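Local coordinates for uncharacterized protein (Deinococcus radiodurans, PDB 2A1V) that is of unknown function but adopts a compact alpha/beta fold of the YjbR family, with helices packed against an antiparallel sheet, at residues Q4-C17 and L95-R109. Residues are numbered along the deposited sequence; the frame is centred on the assembly and turned at random. Where two conformers were deposited one is given.
Sequences QTPMQTVDDLRSVC and LDGTVPAELLGELLR
Met7 lays its folded side chain along the first turns of helix 101-109, CB 3.8 Å from Leu104 CD1 and CE 3.9 Å from Leu108 CD2. With CG anti to the carbonyl carbon (chi1 -65°) and further bends at chi2 and chi3, its methyl also meets the backbone N of Gly105. In this YjbR alpha/beta fold, helix 10-17 and the 101-109 part of helix 101-119 cross at -50°, these segments' axes 10.7 Å apart at closest approach; Leu13 and Leu108 additionally touch strand 43-51, which places the apolar seam over the antiparallel sheet. Val16 and Leu108 meet tip to tip, CG1 to CD2 at 3.6 Å. Nearer the amino terminus, the Gln4 amide packs against the backbone of Ala101 and Glu102, its NE2 donating in the carbonyl plane to Thr5 O at 3.0 Å (158° at the hydrogen). An alanine in place of Gln4 is likely to leave Thr5 O without this donor and to uncover the start of the helix. No direct hydrogen bond spans the segments, but waters do: one donates to Met7 O and accepts from Gly97 N, and Leu95 CB packs 3.4 Å from that same Met7 O.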
ATOM      1  N   GLN A   4      15.977  -3.952  -2.365  1.00 42.95           N
ATOM      2  CA  GLN A   4      15.018  -4.399  -1.374  1.00 40.53           C
ATOM      3  C   GLN A   4      15.427  -3.955   0.024  1.00 38.50           C
ATOM      4  O   GLN A   4      16.435  -4.423   0.599  1.00 39.16           O
ATOM      5  CB  GLN A   4      14.939  -5.936  -1.413  1.00 40.14           C
ATOM      6  CG  GLN A   4      13.589  -6.504  -1.118  1.00 40.78           C
ATOM      7  CD  GLN A   4      12.466  -5.614  -1.610  1.00 42.55           C
ATOM      8  OE1 GLN A   4      12.191  -5.560  -2.812  1.00 41.41           O
ATOM      9  NE2 GLN A   4      11.823  -4.875  -0.670  1.00 42.98           N
ATOM     10  N   THR A   5      14.637  -3.073   0.596  1.00 35.59           N
ATOM     11  CA  THR A   5      14.697  -2.923   2.036  1.00 33.18           C
ATOM     12  C   THR A   5      14.035  -4.156   2.660  1.00 32.82           C
ATOM     13  O   THR A   5      13.318  -4.925   1.973  1.00 32.09           O
ATOM     14  CB  THR A   5      13.969  -1.659   2.537  1.00 33.37           C
ATOM     15  OG1 THR A   5      12.552  -1.782   2.327  1.00 32.84           O
ATOM     16  CG2 THR A   5      14.545  -0.378   1.898  1.00 31.63           C
ATOM     17  N   PRO A   6      14.237  -4.325   3.966  1.00 31.34           N
ATOM     18  CA  PRO A   6      13.562  -5.357   4.753  1.00 30.48           C
ATOM     19  C   PRO A   6      12.024  -5.219   4.919  1.00 29.11           C
ATOM     20  O   PRO A   6      11.436  -6.090   5.536  1.00 29.27           O
ATOM     21  CB  PRO A   6      14.207  -5.206   6.129  1.00 31.00           C
ATOM     22  CG  PRO A   6      15.449  -4.371   5.889  1.00 32.26           C
ATOM     23  CD  PRO A   6      15.131  -3.493   4.790  1.00 31.18           C
ATOM     24  N   MET A   7      11.416  -4.131   4.434  1.00 27.45           N
ATOM     25  CA  MET A   7       9.988  -3.814   4.645  1.00 26.25           C
ATOM     26  C   MET A   7       9.461  -4.066   6.082  1.00 24.76           C
ATOM     27  O   MET A   7       8.485  -4.812   6.315  1.00 22.37           O
ATOM     28  CB  MET A   7       9.138  -4.546   3.636  1.00 25.96           C
ATOM     29  CG  MET A   7       9.385  -4.095   2.204  1.00 29.53           C
ATOM     30  SD  MET A   7       8.837  -2.407   1.843  1.00 30.35           S
ATOM     31  CE  MET A   7       7.063  -2.682   1.764  1.00 30.79           C
ATOM     32  N   GLN A   8      10.144  -3.453   7.032  1.00 23.48           N
ATOM     33  CA  GLN A   8       9.862  -3.671   8.421  1.00 23.66           C
ATOM     34  C   GLN A   8       9.724  -2.354   9.216  1.00 23.41           C
ATOM     35  O   GLN A   8       9.251  -2.372  10.382  1.00 24.32           O
ATOM     36  CB  GLN A   8      10.900  -4.644   9.020  1.00 23.58           C
ATOM     37  CG  GLN A   8      10.568  -6.128   8.702  1.00 24.54           C
ATOM     38  CD  GLN A   8      11.434  -7.159   9.423  1.00 25.43           C
ATOM     39  OE1 GLN A   8      11.401  -7.254  10.644  1.00 30.47           O
ATOM     40  NE2 GLN A   8      12.212  -7.937   8.663  1.00 25.66           N
ATOM     41  N   THR A   9      10.118  -1.224   8.616  1.00 21.07           N
ATOM     42  CA  THR A   9      10.030   0.062   9.295  1.00 21.14           C
ATOM     43  C   THR A   9       9.272   1.060   8.457  1.00 19.92           C
ATOM     44  O   THR A   9       9.124   0.904   7.267  1.00 18.88           O
ATOM     45  CB  THR A   9      11.447   0.694   9.563  1.00 22.04           C
ATOM     46  OG1 THR A   9      12.078   1.002   8.307  1.00 23.31           O
ATOM     47  CG2 THR A   9      12.377  -0.257  10.384  1.00 20.63           C
ATOM     48  N   VAL A  10       8.866   2.130   9.102  1.00 19.75           N
ATOM     49  CA  VAL A  10       8.191   3.237   8.468  1.00 20.66           C
ATOM     50  C   VAL A  10       9.100   3.818   7.415  1.00 20.10           C
ATOM     51  O   VAL A  10       8.619   4.175   6.359  1.00 19.64           O
ATOM     52  CB  VAL A  10       7.795   4.347   9.522  1.00 20.53           C
ATOM     53  CG1 VAL A  10       7.090   5.488   8.868  1.00 20.68           C
ATOM     54  CG2 VAL A  10       6.901   3.761  10.576  1.00 22.72           C
ATOM     55  N   ASP A  11      10.395   3.947   7.746  1.00 20.27           N
ATOM     56  CA  ASP A  11      11.430   4.442   6.815  1.00 22.00           C
ATOM     57  C   ASP A  11      11.437   3.620   5.537  1.00 21.76           C
ATOM     58  O   ASP A  11      11.521   4.197   4.463  1.00 21.22           O
ATOM     59  CB  ASP A  11      12.862   4.409   7.382  1.00 23.40           C
ATOM     60  CG  ASP A  11      12.933   4.578   8.920  1.00 27.67           C
ATOM     61  OD1 ASP A  11      12.191   3.868   9.684  1.00 32.82           O
ATOM     62  OD2 ASP A  11      13.767   5.389   9.376  1.00 31.54           O
ATOM     63  N   ASP A  12      11.285   2.288   5.660  1.00 21.82           N
ATOM     64  CA  ASP A  12      11.170   1.377   4.505  1.00 21.96           C
ATOM     65  C   ASP A  12       9.939   1.737   3.606  1.00 22.22           C
ATOM     66  O   ASP A  12      10.012   1.750   2.370  1.00 19.25           O
ATOM     67  CB  ASP A  12      11.048  -0.099   4.984  1.00 22.40           C
ATOM     68  CG  ASP A  12      12.364  -0.660   5.578  1.00 25.12           C
ATOM     69  OD1 ASP A  12      13.463  -0.172   5.214  1.00 23.79           O
ATOM     70  OD2 ASP A  12      12.301  -1.644   6.371  1.00 27.36           O
ATOM     71  N   LEU A  13       8.819   2.041   4.264  1.00 22.80           N
ATOM     72  CA  LEU A  13       7.576   2.357   3.589  1.00 23.26           C
ATOM     73  C   LEU A  13       7.623   3.718   2.915  1.00 23.61           C
ATOM     74  O   LEU A  13       7.176   3.843   1.780  1.00 22.61           O
ATOM     75  CB  LEU A  13       6.418   2.331   4.581  1.00 23.35           C
ATOM     76  CG  LEU A  13       6.139   1.028   5.351  1.00 23.20           C
ATOM     77  CD1 LEU A  13       4.913   1.232   6.242  1.00 23.82           C
ATOM     78  CD2 LEU A  13       5.933  -0.161   4.431  1.00 20.55           C
ATOM     79  N   ARG A  14       8.155   4.716   3.613  1.00 24.27           N
ATOM     80  CA  ARG A  14       8.417   6.016   3.028  1.00 25.35           C
ATOM     81  C   ARG A  14       9.271   5.888   1.787  1.00 25.18           C
ATOM     82  O   ARG A  14       8.988   6.487   0.780  1.00 26.25           O
ATOM     83  CB  ARG A  14       9.098   6.951   4.025  1.00 26.24           C
ATOM     84  CG  ARG A  14       8.226   7.410   5.133  1.00 27.18           C
ATOM     85  CD  ARG A  14       8.477   8.798   5.581  1.00 27.52           C
ATOM     86  NE  ARG A  14       7.455   9.215   6.512  1.00 29.68           N
ATOM     87  CZ  ARG A  14       7.531   9.063   7.803  1.00 30.44           C
ATOM     88  NH1 ARG A  14       8.605   8.520   8.332  1.00 39.98           N
ATOM     89  NH2 ARG A  14       6.554   9.471   8.571  1.00 34.13           N
ATOM     90  N   SER A  15      10.310   5.078   1.876  1.00 24.80           N
ATOM     91  CA  SER A  15      11.241   4.938   0.788  1.00 25.36           C
ATOM     92  C   SER A  15      10.557   4.446  -0.492  1.00 25.21           C
ATOM     93  O   SER A  15      11.015   4.770  -1.600  1.00 25.81           O
ATOM     94  CB  SER A  15      12.453   4.034   1.169  1.00 25.41           C
ATOM     95  OG  SER A  15      12.149   2.627   1.115  1.00 30.24           O
ATOM     96  N   VAL A  16       9.512   3.634  -0.351  1.00 23.74           N
ATOM     97  CA  VAL A  16       8.811   3.103  -1.505  1.00 22.92           C
ATOM     98  C   VAL A  16       7.849   4.177  -1.978  1.00 22.10           C
ATOM     99  O   VAL A  16       7.850   4.557  -3.150  1.00 22.33           O
ATOM    100  CB  VAL A  16       8.084   1.794  -1.165  1.00 23.30           C
ATOM    101  CG1 VAL A  16       7.079   1.423  -2.276  1.00 23.30           C
ATOM    102  CG2 VAL A  16       9.113   0.687  -0.956  1.00 22.83           C
ATOM    103  N   CYS A  17       7.092   4.743  -1.044  1.00 21.02           N
ATOM    104  CA  CYS A  17       6.014   5.696  -1.394  1.00 20.71           C
ATOM    105  C   CYS A  17       6.519   7.060  -1.900  1.00 20.23           C
ATOM    106  O   CYS A  17       5.858   7.684  -2.678  1.00 18.35           O
ATOM    107  CB  CYS A  17       5.022   5.847  -0.214  1.00 19.98           C
ATOM    108  SG  CYS A  17       4.249   4.302   0.180  1.00 18.13           S
ATOM    109  N   LEU A  95       4.357  -6.597   9.505  1.00 20.55           N
ATOM    110  CA  LEU A  95       5.726  -6.418   9.010  1.00 20.66           C
ATOM    111  C   LEU A  95       6.793  -6.916  10.014  1.00 21.06           C
ATOM    112  O   LEU A  95       7.581  -6.145  10.617  1.00 21.64           O
ATOM    113  CB  LEU A  95       5.961  -4.956   8.654  1.00 20.79           C
ATOM    114  CG  LEU A  95       4.988  -4.310   7.665  1.00 18.60           C
ATOM    115  CD1 LEU A  95       5.506  -2.902   7.414  1.00 17.29           C
ATOM    116  CD2 LEU A  95       4.842  -5.093   6.369  1.00 15.27           C
ATOM    117  N   ASP A  96       6.813  -8.225  10.176  1.00 21.75           N
ATOM    118  CA  ASP A  96       7.729  -8.895  11.111  1.00 21.77           C
ATOM    119  C   ASP A  96       8.710  -9.790  10.406  1.00 22.10           C
ATOM    120  O   ASP A  96       9.382 -10.569  11.064  1.00 23.94           O
ATOM    121  CB  ASP A  96       6.944  -9.706  12.139  1.00 21.58           C
ATOM    122  CG  ASP A  96       6.043 -10.732  11.531  1.00 21.52           C
ATOM    123  OD1 ASP A  96       6.008 -10.885  10.281  1.00 19.79           O
ATOM    124  OD2 ASP A  96       5.340 -11.399  12.318  1.00 22.37           O
ATOM    125  N   GLY A  97       8.793  -9.715   9.083  1.00 21.55           N
ATOM    126  CA  GLY A  97       9.760 -10.515   8.371  1.00 22.28           C
ATOM    127  C   GLY A  97       9.262 -11.872   7.909  1.00 23.29           C
ATOM    128  O   GLY A  97       9.997 -12.598   7.238  1.00 23.71           O
ATOM    129  N   THR A  98       7.987 -12.179   8.195  1.00 23.47           N
ATOM    130  CA  THR A  98       7.396 -13.450   7.876  1.00 22.56           C
ATOM    131  C   THR A  98       6.858 -13.495   6.466  1.00 23.35           C
ATOM    132  O   THR A  98       6.619 -14.566   5.942  1.00 22.51           O
ATOM    133  CB  THR A  98       6.260 -13.815   8.886  1.00 22.33           C
ATOM    134  OG1 THR A  98       5.302 -12.736   9.025  1.00 21.61           O
ATOM    135  CG2 THR A  98       6.847 -14.100  10.217  1.00 22.64           C
ATOM    136  N   VAL A  99       6.634 -12.335   5.851  1.00 23.80           N
ATOM    137  CA  VAL A  99       6.267 -12.283   4.433  1.00 23.70           C
ATOM    138  C   VAL A  99       7.468 -11.671   3.687  1.00 24.00           C
ATOM    139  O   VAL A  99       8.008 -10.652   4.121  1.00 23.25           O
ATOM    140  CB  VAL A  99       4.964 -11.433   4.242  1.00 24.12           C
ATOM    141  CG1 VAL A  99       4.658 -11.173   2.791  1.00 24.50           C
ATOM    142  CG2 VAL A  99       3.788 -12.111   4.923  1.00 24.75           C
ATOM    143  N   PRO A 100       7.917 -12.312   2.591  1.00 23.97           N
ATOM    144  CA  PRO A 100       9.059 -11.824   1.869  1.00 24.12           C
ATOM    145  C   PRO A 100       8.953 -10.346   1.484  1.00 23.14           C
ATOM    146  O   PRO A 100       7.932  -9.926   0.983  1.00 22.02           O
ATOM    147  CB  PRO A 100       9.065 -12.720   0.613  1.00 24.18           C
ATOM    148  CG  PRO A 100       8.458 -13.966   1.035  1.00 24.78           C
ATOM    149  CD  PRO A 100       7.406 -13.558   1.992  1.00 24.87           C
ATOM    150  N   ALA A 101      10.030  -9.614   1.734  1.00 23.77           N
ATOM    151  CA  ALA A 101      10.140  -8.182   1.491  1.00 24.70           C
ATOM    152  C   ALA A 101       9.788  -7.794   0.060  1.00 24.95           C
ATOM    153  O   ALA A 101       9.159  -6.747  -0.181  1.00 24.66           O
ATOM    154  CB  ALA A 101      11.540  -7.713   1.806  1.00 24.64           C
ATOM    155  N   GLU A 102      10.220  -8.643  -0.871  1.00 24.86           N
ATOM    156  CA  GLU A 102      10.005  -8.350  -2.283  0.50 24.80           C
ATOM    157  C   GLU A 102       8.505  -8.439  -2.594  1.00 24.19           C
ATOM    158  O   GLU A 102       7.982  -7.541  -3.239  1.00 22.27           O
ATOM    159  CB  GLU A 102      10.872  -9.262  -3.160  0.50 24.79           C
ATOM    160  CG  GLU A 102      10.605  -9.232  -4.652  0.50 25.45           C
ATOM    161  CD  GLU A 102      11.519 -10.197  -5.343  0.50 25.98           C
ATOM    162  OE1 GLU A 102      12.703  -9.848  -5.504  0.50 29.60           O
ATOM    163  OE2 GLU A 102      11.081 -11.317  -5.653  0.50 26.19           O
ATOM    164  N   LEU A 103       7.823  -9.472  -2.092  1.00 23.91           N
ATOM    165  CA  LEU A 103       6.381  -9.561  -2.221  1.00 23.77           C
ATOM    166  C   LEU A 103       5.680  -8.338  -1.597  1.00 22.71           C
ATOM    167  O   LEU A 103       4.809  -7.735  -2.231  1.00 23.01           O
ATOM    168  CB  LEU A 103       5.858 -10.852  -1.601  1.00 24.22           C
ATOM    169  CG  LEU A 103       4.345 -10.986  -1.547  1.00 23.78           C
ATOM    170  CD1 LEU A 103       3.706 -10.900  -2.938  1.00 25.11           C
ATOM    171  CD2 LEU A 103       3.964 -12.350  -0.873  1.00 26.14           C
ATOM    172  N   LEU A 104       6.070  -7.988  -0.378  1.00 21.59           N
ATOM    173  CA  LEU A 104       5.514  -6.817   0.338  1.00 21.66           C
ATOM    174  C   LEU A 104       5.646  -5.523  -0.454  1.00 21.42           C
ATOM    175  O   LEU A 104       4.721  -4.749  -0.498  1.00 20.07           O
ATOM    176  CB  LEU A 104       6.188  -6.648   1.692  1.00 20.72           C
ATOM    177  CG  LEU A 104       5.914  -7.747   2.754  1.00 23.52           C
ATOM    178  CD1 LEU A 104       6.776  -7.541   3.972  1.00 22.98           C
ATOM    179  CD2 LEU A 104       4.486  -7.788   3.175  1.00 26.71           C
ATOM    180  N   GLY A 105       6.827  -5.297  -1.039  1.00 21.57           N
ATOM    181  CA  GLY A 105       7.130  -4.126  -1.884  1.00 22.24           C
ATOM    182  C   GLY A 105       6.191  -4.019  -3.085  1.00 22.48           C
ATOM    183  O   GLY A 105       5.579  -2.951  -3.347  1.00 22.76           O
ATOM    184  N   GLU A 106       6.081  -5.135  -3.792  1.00 22.69           N
ATOM    185  CA  GLU A 106       5.161  -5.288  -4.904  1.00 22.16           C
ATOM    186  C   GLU A 106       3.685  -5.125  -4.515  1.00 21.44           C
ATOM    187  O   GLU A 106       2.874  -4.624  -5.336  1.00 21.96           O
ATOM    188  CB  GLU A 106       5.363  -6.668  -5.472  1.00 22.92           C
ATOM    189  CG  GLU A 106       4.576  -6.984  -6.736  1.00 27.79           C
ATOM    190  CD  GLU A 106       3.497  -8.070  -6.577  1.00 34.63           C
ATOM    191  OE1 GLU A 106       3.836  -9.221  -6.158  1.00 37.69           O
ATOM    192  OE2 GLU A 106       2.318  -7.758  -6.936  1.00 40.09           O
ATOM    193  N   LEU A 107       3.306  -5.580  -3.312  1.00 20.24           N
ATOM    194  CA  LEU A 107       1.907  -5.420  -2.891  1.00 19.90           C
ATOM    195  C   LEU A 107       1.647  -3.963  -2.633  1.00 19.73           C
ATOM    196  O   LEU A 107       0.574  -3.468  -2.990  1.00 20.50           O
ATOM    197  CB  LEU A 107       1.543  -6.234  -1.669  1.00 19.75           C
ATOM    198  CG  LEU A 107       1.549  -7.737  -1.918  1.00 19.26           C
ATOM    199  CD1 LEU A 107       1.377  -8.449  -0.523  1.00 21.04           C
ATOM    200  CD2 LEU A 107       0.517  -8.103  -2.907  1.00 19.33           C
ATOM    201  N   LEU A 108       2.652  -3.266  -2.109  1.00 18.17           N
ATOM    202  CA  LEU A 108       2.516  -1.846  -1.799  1.00 18.14           C
ATOM    203  C   LEU A 108       2.398  -1.014  -3.069  1.00 17.01           C
ATOM    204  O   LEU A 108       1.509  -0.203  -3.214  1.00 15.66           O
ATOM    205  CB  LEU A 108       3.665  -1.424  -0.917  1.00 17.73           C
ATOM    206  CG  LEU A 108       3.768   0.054  -0.547  1.00 19.01           C
ATOM    207  CD1 LEU A 108       2.485   0.634   0.067  1.00 20.94           C
ATOM    208  CD2 LEU A 108       4.934   0.225   0.358  1.00 20.10           C
ATOM    209  N   ARG A 109       3.246  -1.311  -4.041  1.00 18.11           N
ATOM    210  CA  ARG A 109       3.144  -0.707  -5.380  1.00 19.15           C
ATOM    211  C   ARG A 109       1.868  -1.107  -6.073  1.00 17.97           C
ATOM    212  O   ARG A 109       1.249  -0.274  -6.718  1.00 16.45           O
ATOM    213  CB  ARG A 109       4.335  -1.094  -6.255  1.00 18.56           C
ATOM    214  CG  ARG A 109       5.591  -0.465  -5.751  1.00 21.79           C
ATOM    215  CD  ARG A 109       6.852  -0.966  -6.480  1.00 25.54           C
ATOM    216  NE  ARG A 109       7.730   0.193  -6.603  1.00 34.42           N
ATOM    217  CZ  ARG A 109       8.314   0.589  -7.727  1.00 35.65           C
ATOM    218  NH1 ARG A 109       8.204  -0.161  -8.842  1.00 37.75           N
ATOM    219  NH2 ARG A 109       9.026   1.723  -7.712  1.00 36.70           N
TER
HETATM  220  O   HOH W   1      13.804  -7.554  -4.407  1.00 50.93           O
HETATM  221  O   HOH W   2       9.589  -8.821   5.297  1.00 24.95           O
HETATM  222  O   HOH W   3       8.219  -7.563   6.983  1.00 16.64           O
HETATM  223  O   HOH W   4       7.666  -3.702  11.712  1.00 15.25           O